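Local coordinates for protein myosin-I heavy chain (Dictyostelium discoideum, PDB 5EJR) that is the tail MyTH4-FERM piece of a class VII myosin, an actin-based motor with ATPase activity involved in early phagocytosis and adhesion, at residues F320-W331 against E403-I413. Sequence-based numbering, arbitrary orientation.
Sequences FELTYCQIRDEW and EYLKLMFINLI. With EDO (1,2-ethanediol), chain H.
Phe-409 and Phe-320 act as reciprocal knobs between the two helices, whose axes approach to 10.5 Å and cross at 47°. Phe-409 enters a hole formed by Tyr-324, Ile-327, Arg-328 and Trp-331, with its rim turned to the indole face in an edge-to-face pair. Its CD2 also reaches the edge of the Tyr-324 ring, 3.5 Å from CE1, completing an aromatic cluster. In return, Phe-320 fits among Glu-403, Lys-406, Leu-407 and Ile-410; with CG anti to the backbone N (chi1 -180°), its ring is carried across so that CE1 meets the Leu-407 and Ile-410 methyls.

Beside the rings, Ile-327 CD1 makes an aliphatic contact with Ile-410 CG1 at 3.7 Å. The Ile-413 CD1 methyl approaches the indole obliquely, 3.4 Å from Trp-331 CE3.

Lys-406 joins the apolar and polar parts. Its extended chain runs over one face of Tyr-324, CG nearly above the centre (3.7 Å from the centroid) in a CH-pi contact, and continues to a salt bridge in which NZ meets Glu-321 OE1 at 2.7 Å, on the syn side but 25° out of the carboxylate plane. Without the phenol ring, as with an alanine in place of Tyr-324, Phe-409 would probably border a gap and the lysine chain would be freer to swing from Glu-321.

Both helices belong to the central, helical lobe of the FERM domain. Helix 341-355 packs against Tyr-324 through Leu-351 and Leu-354, helix 311-314 borders Phe-320, and Gln-326 and Glu-330 tie helix 317-332 to Arg-296 and Arg-295 at the end of strand 290-296.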
# COMPACT_ATOMS: atom_id res chain seq x y z
N PHE A 320 -0.70 9.37 -24.31
CA PHE A 320 0.14 10.49 -24.72
C PHE A 320 -0.22 11.73 -23.92
O PHE A 320 0.66 12.43 -23.45
CB PHE A 320 0.03 10.78 -26.21
CG PHE A 320 0.91 11.93 -26.66
CD1 PHE A 320 2.29 11.88 -26.49
CD2 PHE A 320 0.35 13.07 -27.24
CE1 PHE A 320 3.09 12.97 -26.87
CE2 PHE A 320 1.17 14.16 -27.61
CZ PHE A 320 2.53 14.09 -27.45
N GLU A 321 -1.52 11.96 -23.74
CA GLU A 321 -2.03 13.11 -23.00
C GLU A 321 -1.61 13.07 -21.52
O GLU A 321 -1.14 14.08 -20.97
CB GLU A 321 -3.55 13.26 -23.21
CG GLU A 321 -4.15 14.56 -22.68
CD GLU A 321 -3.46 15.84 -23.13
OE1 GLU A 321 -2.87 15.86 -24.23
OE2 GLU A 321 -3.52 16.83 -22.36
N LEU A 322 -1.70 11.89 -20.90
CA LEU A 322 -1.28 11.72 -19.51
C LEU A 322 0.21 11.88 -19.37
O LEU A 322 0.67 12.44 -18.38
CB LEU A 322 -1.71 10.39 -18.94
CG LEU A 322 -3.18 10.24 -18.61
CD1 LEU A 322 -3.48 8.79 -18.24
CD2 LEU A 322 -3.61 11.20 -17.46
N THR A 323 0.97 11.43 -20.39
CA THR A 323 2.42 11.57 -20.41
C THR A 323 2.82 13.02 -20.51
O THR A 323 3.68 13.45 -19.74
CB THR A 323 3.03 10.73 -21.54
OG1 THR A 323 2.64 9.37 -21.33
CG2 THR A 323 4.56 10.82 -21.56
N TYR A 324 2.24 13.75 -21.48
CA TYR A 324 2.55 15.17 -21.67
C TYR A 324 2.26 15.93 -20.36
O TYR A 324 3.12 16.66 -19.88
CB TYR A 324 1.74 15.76 -22.87
CG TYR A 324 1.70 17.27 -22.80
CD1 TYR A 324 2.85 18.03 -22.98
CD2 TYR A 324 0.52 17.94 -22.49
CE1 TYR A 324 2.82 19.42 -22.88
CE2 TYR A 324 0.49 19.32 -22.35
CZ TYR A 324 1.65 20.05 -22.51
OH TYR A 324 1.60 21.41 -22.41
N CYS A 325 1.05 15.73 -19.80
CA CYS A 325 0.56 16.30 -18.55
C CYS A 325 1.54 16.03 -17.39
O CYS A 325 1.83 16.94 -16.62
CB CYS A 325 -0.84 15.77 -18.25
SG CYS A 325 -1.61 16.46 -16.77
N GLN A 326 2.10 14.81 -17.31
CA GLN A 326 3.05 14.41 -16.24
C GLN A 326 4.39 15.12 -16.39
O GLN A 326 4.91 15.61 -15.40
CB GLN A 326 3.24 12.88 -16.21
CG GLN A 326 4.19 12.41 -15.12
CD GLN A 326 4.21 10.92 -15.05
OE1 GLN A 326 3.17 10.27 -15.01
NE2 GLN A 326 5.38 10.34 -15.05
N ILE A 327 4.93 15.20 -17.61
CA ILE A 327 6.23 15.85 -17.84
C ILE A 327 6.09 17.36 -17.62
O ILE A 327 7.00 17.98 -17.07
CB ILE A 327 6.76 15.50 -19.25
CG1 ILE A 327 6.98 13.95 -19.36
CG2 ILE A 327 8.07 16.27 -19.56
CD1 ILE A 327 6.93 13.45 -20.82
N ARG A 328 4.96 17.94 -18.07
CA ARG A 328 4.68 19.37 -17.90
C ARG A 328 4.61 19.71 -16.41
O ARG A 328 5.18 20.72 -16.00
CB ARG A 328 3.36 19.79 -18.59
CG ARG A 328 3.32 21.32 -18.83
CD ARG A 328 1.89 21.78 -19.07
NE ARG A 328 1.80 23.18 -19.50
CZ ARG A 328 1.71 24.22 -18.66
NH1 ARG A 328 1.73 24.03 -17.35
NH2 ARG A 328 1.60 25.46 -19.13
N ASP A 329 3.95 18.86 -15.61
CA ASP A 329 3.82 19.04 -14.16
C ASP A 329 5.17 19.00 -13.46
O ASP A 329 5.45 19.83 -12.57
CB ASP A 329 2.84 18.02 -13.57
CG ASP A 329 2.72 18.13 -12.07
OD1 ASP A 329 1.98 19.02 -11.60
OD2 ASP A 329 3.39 17.35 -11.36
N GLU A 330 6.04 18.04 -13.87
CA GLU A 330 7.40 17.91 -13.32
C GLU A 330 8.23 19.15 -13.67
O GLU A 330 9.01 19.64 -12.84
CB GLU A 330 8.08 16.64 -13.87
CG GLU A 330 7.47 15.38 -13.28
CD GLU A 330 7.82 14.11 -14.02
OE1 GLU A 330 7.73 13.02 -13.41
OE2 GLU A 330 8.16 14.19 -15.23
N TRP A 331 8.07 19.63 -14.93
CA TRP A 331 8.72 20.86 -15.37
C TRP A 331 8.23 22.02 -14.47
O TRP A 331 9.05 22.81 -14.01
CB TRP A 331 8.35 21.18 -16.82
CG TRP A 331 8.69 22.58 -17.27
CD1 TRP A 331 7.80 23.59 -17.51
CD2 TRP A 331 9.99 23.12 -17.49
NE1 TRP A 331 8.49 24.74 -17.87
CE2 TRP A 331 9.84 24.48 -17.84
CE3 TRP A 331 11.30 22.59 -17.37
CZ2 TRP A 331 10.93 25.30 -18.18
CZ3 TRP A 331 12.38 23.40 -17.70
CH2 TRP A 331 12.19 24.76 -18.04
N GLU A 403 -0.60 18.59 -30.95
CA GLU A 403 0.16 17.35 -30.77
C GLU A 403 1.65 17.54 -31.06
O GLU A 403 2.49 17.00 -30.32
CB GLU A 403 -0.38 16.26 -31.71
CG GLU A 403 0.30 14.93 -31.47
CD GLU A 403 -0.41 13.79 -32.16
OE1 GLU A 403 -1.37 13.26 -31.56
OE2 GLU A 403 0.02 13.42 -33.27
N TYR A 404 1.98 18.24 -32.14
CA TYR A 404 3.39 18.43 -32.50
C TYR A 404 4.14 19.29 -31.49
O TYR A 404 5.32 19.06 -31.26
CB TYR A 404 3.54 18.93 -33.93
CG TYR A 404 4.96 18.90 -34.41
CD1 TYR A 404 5.56 17.71 -34.82
CD2 TYR A 404 5.74 20.06 -34.41
CE1 TYR A 404 6.89 17.68 -35.26
CE2 TYR A 404 7.06 20.04 -34.86
CZ TYR A 404 7.63 18.85 -35.26
OH TYR A 404 8.95 18.87 -35.66
N LEU A 405 3.44 20.27 -30.88
CA LEU A 405 4.03 21.12 -29.85
C LEU A 405 4.32 20.31 -28.57
O LEU A 405 5.33 20.51 -27.92
CB LEU A 405 3.11 22.31 -29.55
CG LEU A 405 2.98 23.43 -30.61
CD1 LEU A 405 1.79 24.34 -30.26
CD2 LEU A 405 4.29 24.25 -30.75
N LYS A 406 3.45 19.36 -28.24
CA LYS A 406 3.62 18.50 -27.08
C LYS A 406 4.85 17.58 -27.27
O LYS A 406 5.67 17.45 -26.35
CB LYS A 406 2.32 17.72 -26.77
CG LYS A 406 1.14 18.62 -26.33
CD LYS A 406 -0.14 17.83 -26.18
CE LYS A 406 -1.34 18.74 -26.08
NZ LYS A 406 -2.59 17.97 -25.87
N LEU A 407 5.06 17.09 -28.51
CA LEU A 407 6.21 16.25 -28.86
C LEU A 407 7.50 17.05 -28.81
O LEU A 407 8.52 16.52 -28.36
CB LEU A 407 6.03 15.62 -30.27
CG LEU A 407 4.92 14.57 -30.44
CD1 LEU A 407 4.60 14.33 -31.91
CD2 LEU A 407 5.32 13.27 -29.82
N MET A 408 7.45 18.33 -29.25
CA MET A 408 8.59 19.25 -29.27
C MET A 408 8.99 19.55 -27.82
O MET A 408 10.17 19.61 -27.51
CB MET A 408 8.19 20.58 -29.94
CG MET A 408 8.22 20.58 -31.44
SD MET A 408 7.62 22.17 -32.12
CE MET A 408 8.98 23.27 -31.70
N PHE A 409 7.99 19.80 -26.96
CA PHE A 409 8.22 20.07 -25.54
C PHE A 409 8.91 18.84 -24.90
O PHE A 409 9.96 18.99 -24.28
CB PHE A 409 6.90 20.38 -24.83
CG PHE A 409 6.98 20.34 -23.32
CD1 PHE A 409 7.76 21.25 -22.61
CD2 PHE A 409 6.32 19.34 -22.60
CE1 PHE A 409 7.84 21.19 -21.21
CE2 PHE A 409 6.41 19.28 -21.21
CZ PHE A 409 7.18 20.20 -20.53
N ILE A 410 8.36 17.63 -25.12
CA ILE A 410 8.97 16.42 -24.56
C ILE A 410 10.39 16.21 -25.11
O ILE A 410 11.27 15.90 -24.34
CB ILE A 410 8.08 15.17 -24.75
CG1 ILE A 410 6.71 15.37 -24.03
CG2 ILE A 410 8.82 13.92 -24.24
CD1 ILE A 410 5.52 14.54 -24.56
N ASN A 411 10.60 16.45 -26.40
CA ASN A 411 11.93 16.31 -27.00
C ASN A 411 12.95 17.23 -26.32
O ASN A 411 14.06 16.82 -26.03
CB ASN A 411 11.87 16.60 -28.52
CG ASN A 411 13.24 16.46 -29.18
OD1 ASN A 411 13.91 15.41 -29.14
ND2 ASN A 411 13.71 17.55 -29.71
N LEU A 412 12.56 18.48 -26.09
CA LEU A 412 13.46 19.44 -25.44
C LEU A 412 13.79 19.08 -24.01
O LEU A 412 14.96 19.05 -23.67
CB LEU A 412 12.88 20.84 -25.56
CG LEU A 412 13.19 21.42 -26.91
CD1 LEU A 412 12.17 22.43 -27.31
CD2 LEU A 412 14.61 21.99 -26.95
N ILE A 413 12.79 18.78 -23.19
CA ILE A 413 13.00 18.32 -21.81
C ILE A 413 13.87 17.05 -21.80
O ILE A 413 14.88 16.99 -21.09
CB ILE A 413 11.64 18.03 -21.13
CG1 ILE A 413 10.87 19.33 -20.86
CG2 ILE A 413 11.83 17.20 -19.81
CD1 ILE A 413 11.49 20.32 -19.86
C1 EDO H . 10.07 11.63 -17.01
O1 EDO H . 10.83 11.19 -15.90
C2 EDO H . 8.53 11.43 -16.92
O2 EDO H . 7.97 11.49 -15.62